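Local coordinates for angiotensin-converting enzyme (Anopheles gambiae, PDB 6S1Y), which probably cleaves dipeptides from the C-terminal ends of peptide substrates as a zinc-dependent metalloprotease of the angiotensin-converting enzyme family, at residues A36-E39 against Y40-L44; K52-A55 against A56-A60; D556-E559 against V560-E564. One frame throughout, in Å; residues are numbered along the deposited sequence.

Contact 1: A36-E39 against Y40-L44; sequences AAWE and YGSNL. With NAG (2-acetamido-2-deoxy-beta-D-glucopyranose), chain B.
Trp38 and Ser42, one helical turn apart, show how a serine near the C-terminal end of a helix can turn its hydroxyl back on the backbone. Of the hydrogen bonds, two are ordinary i to i+4 links, from Tyr40 N to Ala36 O and from Gly41 N to Ala37 O (2.8 Å). The third carbonyl is gripped twice by a single residue: Trp38 O accepts from Ser42 N at 2.8 Å and from Ser42 OG at 2.7 Å, the two donors arriving from opposite faces of its plane. The hydroxyl stands 37° out of that plane and reaches it because chi1 of -49° sets OG beside the serine's own backbone N.

Packing on flat groups comes next. The same OG hovers 3.4 Å above one face of the Trp38 indole, toward its rim; NE1, the ring's only polar atom, is near, but its angle to OG is too poor for a hydrogen bond, and the hydroxyl's own donation goes to Trp38 O. The carboxylate atom Glu39 OE1 lies in the indole plane at its edge. On the phenol of Tyr40, Leu44 CD2 sits over one face, also displaced toward the rim.

The covalent link is the N-glycosidic bond of Asn43, whose ND2 joins C1 of the N-acetylglucosamine at 1.4 Å, just past the helix; Thr45, the third residue of the Asn-X-Thr sequon, hydrogen-bonds this sugar through OG1.

Around this end of helix 12-42, the indole meets Trp331 and Phe333 edge-to-face and Arg340 in a cation-pi contact. Lys342 of strand 339-342 touches both Trp38 and Ser42, while Tyr40 packs between helices 46-70 and 100-119.

Contact 2: K52-A55 against A56-A60; sequences KTKA and AADFA
Thr53 and Ala57 make the shortest of four successive i to i+4 backbone bonds, Ala57 N reaching Thr53 O at 2.6 Å. Ala56 N to Lys52 O and Phe59 N to Ala55 O, each 3.0 Å, lie on neighbouring turns of the same spiral. The remaining bond, from Asp58 N to Lys54 O, is 2.8 Å long and runs nearly along the C=O axis. With alanine at four of the nine positions, the contact within the helix is largely one of methyls against carbonyls of the preceding turn: CB of Ala56 rests 3.4 Å from Lys52 O, and that of Ala57 is 3.3 Å from Thr53 O.

This is the close-packed part. Outward, Ala56 packs on Phe103 and Leu107 of helix 100-119, Ala60 also on Phe103, and Ala55 touches His32 of helix 12-42. Phe59, its CG anti to the backbone N (chi1 172°), directs its ring away from the preceding turn to meet Tyr26 edge-to-face.

The other flank is looser. Lys54, exposed to solvent, folds its chain at chi2, chi3 and chi4 and bends forward along the helix toward Asp58, the two side chains crossing obliquely. Its CE comes to 3.4 Å from Asp58 OD2, whereas NZ stays 3.7 Å from the same oxygen, a long salt bridge whose charged ends are less closely joined than the carbon beside them. Such a pairing probably adds only modestly to the stability of the helix.

An apolar face of alanines and Phe59 against the neighbouring helices, with Lys54 and Asp58 on another side, makes this an amphipathic helix, one of the long helices packed together in the largely helical angiotensin-converting enzyme fold.

Contact 3: D556-E559 against V560-E564; sequences DAME and VLTGE
At the C-terminal end of helix 554-562, Met558 and Thr562 meet where an ST turn starts on the last helical residue. Met558 O takes two backbone bonds, from Thr562 N at 2.9 Å in the carbonyl plane and from Leu561 N, also 2.9 Å, well above it; Thr562 OG1 adds a weak third. The hydroxyl is held between the backbone N and carbonyl carbon of its own residue (chi1 77°), which lets it accept from Glu564 N at 2.9 Å and close the turn. Met558 extends its chain past this point, CG lying 3.4 Å from both Thr562 OG1 and Glu564 O.

Two residues earlier Val560 N binds Asp556 O at 3.2 Å, and the valine's CG2 packs 3.3 Å from that oxygen. Gly563, with positive phi (69°), sends its N to Glu559 O at 2.8 Å as the chain leaves the helix.

The carboxylates of Asp556 and Glu559 both form salt bridges with Arg565, while Met558 packs on Ile503 and Phe507 of helix 495-514. The arrangement is typical of a helix C-terminus ended by a positive-phi glycine, with an ST turn where the chain departs.

Overall arrangement
The three contacts follow one another along a single, mostly helical chain. Contacts 1 and 2 belong to consecutive helices, 12-42 and 46-70, with centres about 14 Å apart. They touch through side chains, Tyr40 CD2 lying 3.7 Å from Lys52 CD and the methyls of Ala36 and Ala55 3.8 Å apart (CB to CB), and they lie on the two arms of one helical hairpin. Contact 3, on helix 554-562 late in the sequence, stands apart: its centre is about 37 Å from each of the others. None contains a zinc ligand, and all are local packing within helices; Gly41 and the Lys52 side chain lie about 9 Å from the bound ligand, and contact 1 carries a glycan.

Contact 1: A36-E39 against Y40-L44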
ATOM      1  N   ALA A  36      15.253 -16.262  -5.835  1.00 52.63           N
ATOM      2  CA  ALA A  36      14.969 -16.357  -7.258  1.00 52.72           C
ATOM      3  C   ALA A  36      13.935 -15.323  -7.682  1.00 51.95           C
ATOM      4  O   ALA A  36      14.019 -14.783  -8.793  1.00 50.40           O
ATOM      5  CB  ALA A  36      14.508 -17.774  -7.600  1.00 53.98           C
ATOM      6  N   ALA A  37      12.964 -15.022  -6.808  1.00 51.57           N
ATOM      7  CA  ALA A  37      11.970 -13.996  -7.123  1.00 52.72           C
ATOM      8  C   ALA A  37      12.614 -12.617  -7.206  1.00 50.60           C
ATOM      9  O   ALA A  37      12.283 -11.818  -8.089  1.00 48.91           O
ATOM     10  CB  ALA A  37      10.854 -14.019  -6.079  1.00 50.72           C
ATOM     11  N   TRP A  38      13.560 -12.331  -6.319  1.00 50.64           N
ATOM     12  CA  TRP A  38      14.292 -11.073  -6.409  1.00 51.05           C
ATOM     13  C   TRP A  38      15.005 -10.930  -7.749  1.00 51.63           C
ATOM     14  O   TRP A  38      14.988  -9.851  -8.360  1.00 49.58           O
ATOM     15  CB  TRP A  38      15.291 -10.982  -5.266  1.00 49.47           C
ATOM     16  CG  TRP A  38      16.253  -9.872  -5.404  1.00 51.58           C
ATOM     17  CD1 TRP A  38      17.478  -9.921  -6.013  1.00 51.81           C
ATOM     18  CD2 TRP A  38      16.101  -8.533  -4.912  1.00 50.75           C
ATOM     19  NE1 TRP A  38      18.093  -8.694  -5.925  1.00 51.79           N
ATOM     20  CE2 TRP A  38      17.274  -7.825  -5.255  1.00 49.82           C
ATOM     21  CE3 TRP A  38      15.091  -7.866  -4.203  1.00 49.18           C
ATOM     22  CZ2 TRP A  38      17.462  -6.479  -4.927  1.00 48.04           C
ATOM     23  CZ3 TRP A  38      15.284  -6.522  -3.870  1.00 47.71           C
ATOM     24  CH2 TRP A  38      16.455  -5.846  -4.240  1.00 47.18           C
ATOM     25  N   GLU A  39      15.662 -11.993  -8.214  1.00 52.56           N
ATOM     26  CA  GLU A  39      16.424 -11.890  -9.452  1.00 53.26           C
ATOM     27  C   GLU A  39      15.503 -11.584 -10.629  1.00 50.99           C
ATOM     28  O   GLU A  39      15.820 -10.751 -11.487  1.00 50.09           O
ATOM     29  CB  GLU A  39      17.207 -13.179  -9.690  1.00 56.81           C
ATOM     30  CG  GLU A  39      18.447 -13.311  -8.804  1.00 63.66           C
ATOM     31  CD  GLU A  39      19.471 -12.218  -9.079  1.00 69.93           C
ATOM     32  OE1 GLU A  39      19.960 -11.586  -8.114  1.00 68.09           O
ATOM     33  OE2 GLU A  39      19.770 -11.979 -10.271  1.00 75.26           O
ATOM     34  N   TYR A  40      14.348 -12.237 -10.682  1.00 49.64           N
ATOM     35  CA  TYR A  40      13.375 -11.891 -11.700  1.00 49.31           C
ATOM     36  C   TYR A  40      12.886 -10.461 -11.502  1.00 48.84           C
ATOM     37  O   TYR A  40      12.890  -9.651 -12.444  1.00 47.87           O
ATOM     38  CB  TYR A  40      12.231 -12.901 -11.664  1.00 49.86           C
ATOM     39  CG  TYR A  40      11.189 -12.660 -12.712  1.00 50.98           C
ATOM     40  CD1 TYR A  40      11.506 -12.749 -14.064  1.00 49.39           C
ATOM     41  CD2 TYR A  40       9.881 -12.340 -12.358  1.00 50.92           C
ATOM     42  CE1 TYR A  40      10.554 -12.518 -15.030  1.00 50.13           C
ATOM     43  CE2 TYR A  40       8.923 -12.124 -13.319  1.00 50.64           C
ATOM     44  CZ  TYR A  40       9.263 -12.216 -14.654  1.00 50.92           C
ATOM     45  OH  TYR A  40       8.312 -11.986 -15.617  1.00 54.22           O
ATOM     46  N   GLY A  41      12.491 -10.114 -10.274  1.00 48.50           N
ATOM     47  CA  GLY A  41      11.981  -8.774 -10.026  1.00 48.81           C
ATOM     48  C   GLY A  41      12.938  -7.693 -10.476  1.00 48.52           C
ATOM     49  O   GLY A  41      12.508  -6.634 -10.956  1.00 46.33           O
ATOM     50  N   SER A  42      14.243  -7.951 -10.349  1.00 48.31           N
ATOM     51  CA  SER A  42      15.304  -7.010 -10.692  1.00 49.85           C
ATOM     52  C   SER A  42      15.705  -7.074 -12.150  1.00 48.82           C
ATOM     53  O   SER A  42      16.425  -6.190 -12.625  1.00 49.13           O
ATOM     54  CB  SER A  42      16.559  -7.294  -9.863  1.00 49.37           C
ATOM     55  OG  SER A  42      16.221  -7.421  -8.499  1.00 51.91           O
ATOM     56  N   ASN A  43      15.247  -8.101 -12.865  1.00 49.80           N
ATOM     57  CA  ASN A  43      15.803  -8.397 -14.190  1.00 51.69           C
ATOM     58  C   ASN A  43      14.821  -9.377 -14.864  1.00 51.00           C
ATOM     59  O   ASN A  43      14.985 -10.587 -14.764  1.00 50.05           O
ATOM     60  CB  ASN A  43      17.207  -8.952 -14.024  1.00 50.57           C
ATOM     61  CG  ASN A  43      17.894  -9.225 -15.324  1.00 50.15           C
ATOM     62  OD1 ASN A  43      17.464  -8.759 -16.362  1.00 50.94           O
ATOM     63  ND2 ASN A  43      18.979 -10.000 -15.267  1.00 52.14           N
ATOM     64  N   LEU A  44      13.808  -8.813 -15.529  1.00 52.39           N
ATOM     65  CA  LEU A  44      12.709  -9.626 -16.058  1.00 53.61           C
ATOM     66  C   LEU A  44      13.148 -10.256 -17.371  1.00 54.47           C
ATOM     67  O   LEU A  44      12.992  -9.673 -18.444  1.00 58.46           O
ATOM     68  CB  LEU A  44      11.451  -8.801 -16.296  1.00 56.03           C
ATOM     69  CG  LEU A  44      10.680  -8.156 -15.158  1.00 53.89           C
ATOM     70  CD1 LEU A  44       9.732  -7.150 -15.767  1.00 53.01           C
ATOM     71  CD2 LEU A  44       9.913  -9.170 -14.339  1.00 52.15           C
TER
HETATM   72  C1  NAG B   1      19.762 -10.445 -16.385  1.00 52.01           C
HETATM   73  C2  NAG B   1      21.250 -10.237 -16.096  1.00 54.48           C
HETATM   74  C3  NAG B   1      22.121 -10.991 -17.113  1.00 54.80           C
HETATM   75  C4  NAG B   1      21.718 -12.456 -17.197  1.00 56.43           C
HETATM   76  C5  NAG B   1      20.223 -12.535 -17.497  1.00 55.56           C
HETATM   77  C6  NAG B   1      19.691 -13.948 -17.544  1.00 56.64           C
HETATM   78  C7  NAG B   1      21.979  -8.163 -15.009  1.00 52.43           C
HETATM   79  C8  NAG B   1      22.291  -6.710 -15.195  1.00 52.33           C
HETATM   80  N2  NAG B   1      21.579  -8.819 -16.100  1.00 55.18           N
HETATM   81  O3  NAG B   1      23.486 -10.863 -16.719  1.00 58.49           O
HETATM   82  O4  NAG B   1      22.399 -13.120 -18.257  1.00 58.96           O
HETATM   83  O5  NAG B   1      19.480 -11.847 -16.480  1.00 51.81           O
HETATM   84  O6  NAG B   1      18.384 -13.995 -18.108  1.00 54.55           O
HETATM   85  O7  NAG B   1      22.072  -8.718 -13.922  1.00 52.92           O

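Contact 2: K52-A55 against A56-A60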
ATOM      1  N   LYS A  52      12.500 -18.540 -11.217  1.00 51.64           N
ATOM      2  CA  LYS A  52      11.588 -18.126 -10.158  1.00 52.84           C
ATOM      3  C   LYS A  52      10.502 -19.170  -9.936  1.00 52.23           C
ATOM      4  O   LYS A  52      10.189 -19.524  -8.792  1.00 52.01           O
ATOM      5  CB  LYS A  52      10.960 -16.771 -10.486  1.00 53.90           C
ATOM      6  CG  LYS A  52       9.732 -16.452  -9.628  1.00 53.70           C
ATOM      7  CD  LYS A  52       9.189 -15.056  -9.917  1.00 54.90           C
ATOM      8  CE  LYS A  52       8.034 -14.713  -8.992  1.00 52.98           C
ATOM      9  NZ  LYS A  52       7.817 -13.239  -8.939  1.00 57.86           N
ATOM     10  N   THR A  53       9.901 -19.677 -11.016  1.00 51.79           N
ATOM     11  CA  THR A  53       8.823 -20.632 -10.800  1.00 52.38           C
ATOM     12  C   THR A  53       9.360 -22.002 -10.406  1.00 52.35           C
ATOM     13  O   THR A  53       8.737 -22.694  -9.593  1.00 53.08           O
ATOM     14  CB  THR A  53       7.916 -20.728 -12.031  1.00 54.23           C
ATOM     15  OG1 THR A  53       8.575 -21.425 -13.081  1.00 58.63           O
ATOM     16  CG2 THR A  53       7.528 -19.349 -12.546  1.00 51.85           C
ATOM     17  N   LYS A  54      10.521 -22.404 -10.931  1.00 54.01           N
ATOM     18  CA  LYS A  54      11.153 -23.631 -10.449  1.00 54.50           C
ATOM     19  C   LYS A  54      11.381 -23.576  -8.938  1.00 55.34           C
ATOM     20  O   LYS A  54      11.006 -24.497  -8.203  1.00 55.48           O
ATOM     21  CB  LYS A  54      12.478 -23.873 -11.174  1.00 56.56           C
ATOM     22  CG  LYS A  54      13.060 -25.273 -10.889  1.00 61.25           C
ATOM     23  CD  LYS A  54      14.585 -25.289 -10.811  1.00 70.78           C
ATOM     24  CE  LYS A  54      15.092 -26.360  -9.813  1.00 70.07           C
ATOM     25  NZ  LYS A  54      14.426 -27.698 -10.019  1.00 68.59           N
ATOM     26  N   ALA A  55      12.010 -22.504  -8.451  1.00 54.90           N
ATOM     27  CA  ALA A  55      12.270 -22.404  -7.018  1.00 54.33           C
ATOM     28  C   ALA A  55      10.969 -22.331  -6.231  1.00 56.59           C
ATOM     29  O   ALA A  55      10.886 -22.845  -5.106  1.00 57.29           O
ATOM     30  CB  ALA A  55      13.138 -21.185  -6.728  1.00 55.99           C
ATOM     31  N   ALA A  56       9.936 -21.716  -6.814  1.00 55.24           N
ATOM     32  CA  ALA A  56       8.629 -21.722  -6.170  1.00 57.48           C
ATOM     33  C   ALA A  56       8.024 -23.123  -6.176  1.00 54.80           C
ATOM     34  O   ALA A  56       7.442 -23.558  -5.175  1.00 53.19           O
ATOM     35  CB  ALA A  56       7.694 -20.725  -6.858  1.00 53.83           C
ATOM     36  N   ALA A  57       8.156 -23.845  -7.291  1.00 55.54           N
ATOM     37  CA  ALA A  57       7.667 -25.220  -7.332  1.00 57.12           C
ATOM     38  C   ALA A  57       8.372 -26.073  -6.286  1.00 56.92           C
ATOM     39  O   ALA A  57       7.728 -26.851  -5.573  1.00 58.39           O
ATOM     40  CB  ALA A  57       7.861 -25.805  -8.730  1.00 58.00           C
ATOM     41  N   ASP A  58       9.696 -25.914  -6.163  1.00 58.69           N
ATOM     42  CA  ASP A  58      10.463 -26.632  -5.146  1.00 59.91           C
ATOM     43  C   ASP A  58       9.918 -26.353  -3.755  1.00 59.43           C
ATOM     44  O   ASP A  58       9.723 -27.272  -2.953  1.00 60.01           O
ATOM     45  CB  ASP A  58      11.939 -26.231  -5.204  1.00 58.86           C
ATOM     46  CG  ASP A  58      12.615 -26.688  -6.472  1.00 63.44           C
ATOM     47  OD1 ASP A  58      11.984 -27.458  -7.231  1.00 62.74           O
ATOM     48  OD2 ASP A  58      13.777 -26.272  -6.710  1.00 68.19           O
ATOM     49  N   PHE A  59       9.689 -25.075  -3.443  1.00 58.93           N
ATOM     50  CA  PHE A  59       9.159 -24.742  -2.131  1.00 59.47           C
ATOM     51  C   PHE A  59       7.776 -25.345  -1.944  1.00 58.52           C
ATOM     52  O   PHE A  59       7.431 -25.802  -0.851  1.00 58.39           O
ATOM     53  CB  PHE A  59       9.111 -23.231  -1.943  1.00 59.13           C
ATOM     54  CG  PHE A  59       8.396 -22.818  -0.697  1.00 60.84           C
ATOM     55  CD1 PHE A  59       9.021 -22.891   0.529  1.00 61.15           C
ATOM     56  CD2 PHE A  59       7.088 -22.381  -0.749  1.00 63.39           C
ATOM     57  CE1 PHE A  59       8.360 -22.521   1.681  1.00 62.64           C
ATOM     58  CE2 PHE A  59       6.420 -22.016   0.396  1.00 63.21           C
ATOM     59  CZ  PHE A  59       7.060 -22.080   1.612  1.00 63.24           C
ATOM     60  N   ALA A  60       6.975 -25.360  -3.012  1.00 57.20           N
ATOM     61  CA  ALA A  60       5.627 -25.908  -2.930  1.00 59.72           C
ATOM     62  C   ALA A  60       5.660 -27.372  -2.509  1.00 59.38           C
ATOM     63  O   ALA A  60       4.875 -27.796  -1.654  1.00 58.10           O
ATOM     64  CB  ALA A  60       4.914 -25.751  -4.281  1.00 56.33           C
TER

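Contact 3: D556-E559 against V560-E564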
ATOM      1  N   ASP A 556      -3.362  -8.552  20.497  1.00 59.33           N
ATOM      2  CA  ASP A 556      -2.349  -8.460  21.548  1.00 59.49           C
ATOM      3  C   ASP A 556      -1.165  -7.626  21.090  1.00 56.91           C
ATOM      4  O   ASP A 556      -0.620  -6.832  21.865  1.00 57.38           O
ATOM      5  CB  ASP A 556      -1.892  -9.860  21.969  1.00 62.28           C
ATOM      6  CG  ASP A 556      -3.040 -10.719  22.487  1.00 63.07           C
ATOM      7  OD1 ASP A 556      -3.812 -10.253  23.360  1.00 63.20           O
ATOM      8  OD2 ASP A 556      -3.184 -11.858  22.001  1.00 64.90           O
ATOM      9  N   ALA A 557      -0.758  -7.769  19.832  1.00 57.21           N
ATOM     10  CA  ALA A 557       0.320  -6.919  19.330  1.00 56.72           C
ATOM     11  C   ALA A 557      -0.074  -5.445  19.388  1.00 55.51           C
ATOM     12  O   ALA A 557       0.734  -4.592  19.786  1.00 53.54           O
ATOM     13  CB  ALA A 557       0.688  -7.327  17.904  1.00 55.51           C
ATOM     14  N   MET A 558      -1.314  -5.121  19.008  1.00 54.79           N
ATOM     15  CA  MET A 558      -1.740  -3.729  19.050  1.00 54.32           C
ATOM     16  C   MET A 558      -1.762  -3.205  20.480  1.00 55.33           C
ATOM     17  O   MET A 558      -1.224  -2.132  20.770  1.00 53.76           O
ATOM     18  CB  MET A 558      -3.121  -3.579  18.426  1.00 56.77           C
ATOM     19  CG  MET A 558      -3.678  -2.164  18.560  1.00 55.64           C
ATOM     20  SD  MET A 558      -5.214  -2.008  17.663  1.00 61.43           S
ATOM     21  CE  MET A 558      -4.561  -1.532  16.073  1.00 52.15           C
ATOM     22  N   GLU A 559      -2.389  -3.952  21.392  1.00 56.08           N
ATOM     23  CA  GLU A 559      -2.439  -3.516  22.780  1.00 56.24           C
ATOM     24  C   GLU A 559      -1.064  -3.149  23.316  1.00 54.99           C
ATOM     25  O   GLU A 559      -0.942  -2.230  24.130  1.00 55.31           O
ATOM     26  CB  GLU A 559      -3.064  -4.601  23.650  1.00 57.92           C
ATOM     27  CG  GLU A 559      -3.120  -4.197  25.100  1.00 58.77           C
ATOM     28  CD  GLU A 559      -4.108  -5.004  25.905  1.00 60.21           C
ATOM     29  OE1 GLU A 559      -4.292  -6.208  25.607  1.00 61.49           O
ATOM     30  OE2 GLU A 559      -4.698  -4.418  26.840  1.00 65.02           O
ATOM     31  N   VAL A 560      -0.013  -3.818  22.845  1.00 55.04           N
ATOM     32  CA  VAL A 560       1.332  -3.544  23.344  1.00 54.11           C
ATOM     33  C   VAL A 560       1.686  -2.079  23.166  1.00 56.13           C
ATOM     34  O   VAL A 560       2.380  -1.475  24.001  1.00 56.98           O
ATOM     35  CB  VAL A 560       2.354  -4.454  22.633  1.00 56.16           C
ATOM     36  CG1 VAL A 560       3.774  -3.881  22.750  1.00 57.67           C
ATOM     37  CG2 VAL A 560       2.284  -5.854  23.186  1.00 54.47           C
ATOM     38  N   LEU A 561       1.259  -1.491  22.056  1.00 56.17           N
ATOM     39  CA  LEU A 561       1.592  -0.100  21.772  1.00 55.16           C
ATOM     40  C   LEU A 561       0.492   0.875  22.154  1.00 53.83           C
ATOM     41  O   LEU A 561       0.796   2.005  22.544  1.00 55.45           O
ATOM     42  CB  LEU A 561       1.899   0.064  20.286  1.00 55.49           C
ATOM     43  CG  LEU A 561       2.178   1.488  19.829  1.00 52.79           C
ATOM     44  CD1 LEU A 561       3.267   2.107  20.636  1.00 55.33           C
ATOM     45  CD2 LEU A 561       2.543   1.460  18.364  1.00 52.66           C
ATOM     46  N   THR A 562      -0.768   0.468  22.065  1.00 54.01           N
ATOM     47  CA  THR A 562      -1.882   1.396  22.188  1.00 54.45           C
ATOM     48  C   THR A 562      -2.743   1.183  23.420  1.00 56.55           C
ATOM     49  O   THR A 562      -3.557   2.059  23.736  1.00 58.85           O
ATOM     50  CB  THR A 562      -2.792   1.294  20.950  1.00 52.41           C
ATOM     51  OG1 THR A 562      -3.613   0.125  21.041  1.00 54.25           O
ATOM     52  CG2 THR A 562      -1.964   1.211  19.681  1.00 52.28           C
ATOM     53  N   GLY A 563      -2.615   0.051  24.112  1.00 54.36           N
ATOM     54  CA  GLY A 563      -3.551  -0.270  25.164  1.00 55.31           C
ATOM     55  C   GLY A 563      -4.944  -0.602  24.680  1.00 57.83           C
ATOM     56  O   GLY A 563      -5.819  -0.909  25.497  1.00 59.33           O
ATOM     57  N   GLU A 564      -5.176  -0.551  23.381  1.00 57.57           N
ATOM     58  CA  GLU A 564      -6.445  -0.933  22.795  1.00 57.58           C
ATOM     59  C   GLU A 564      -6.232  -2.211  22.004  1.00 56.26           C
ATOM     60  O   GLU A 564      -5.114  -2.537  21.595  1.00 57.23           O
ATOM     61  CB  GLU A 564      -6.997   0.170  21.898  1.00 60.63           C
ATOM     62  CG  GLU A 564      -7.403   1.429  22.643  1.00 67.18           C
ATOM     63  CD  GLU A 564      -7.718   2.569  21.697  1.00 74.52           C
ATOM     64  OE1 GLU A 564      -7.019   2.685  20.647  1.00 68.16           O
ATOM     65  OE2 GLU A 564      -8.658   3.336  22.011  1.00 74.36           O
TER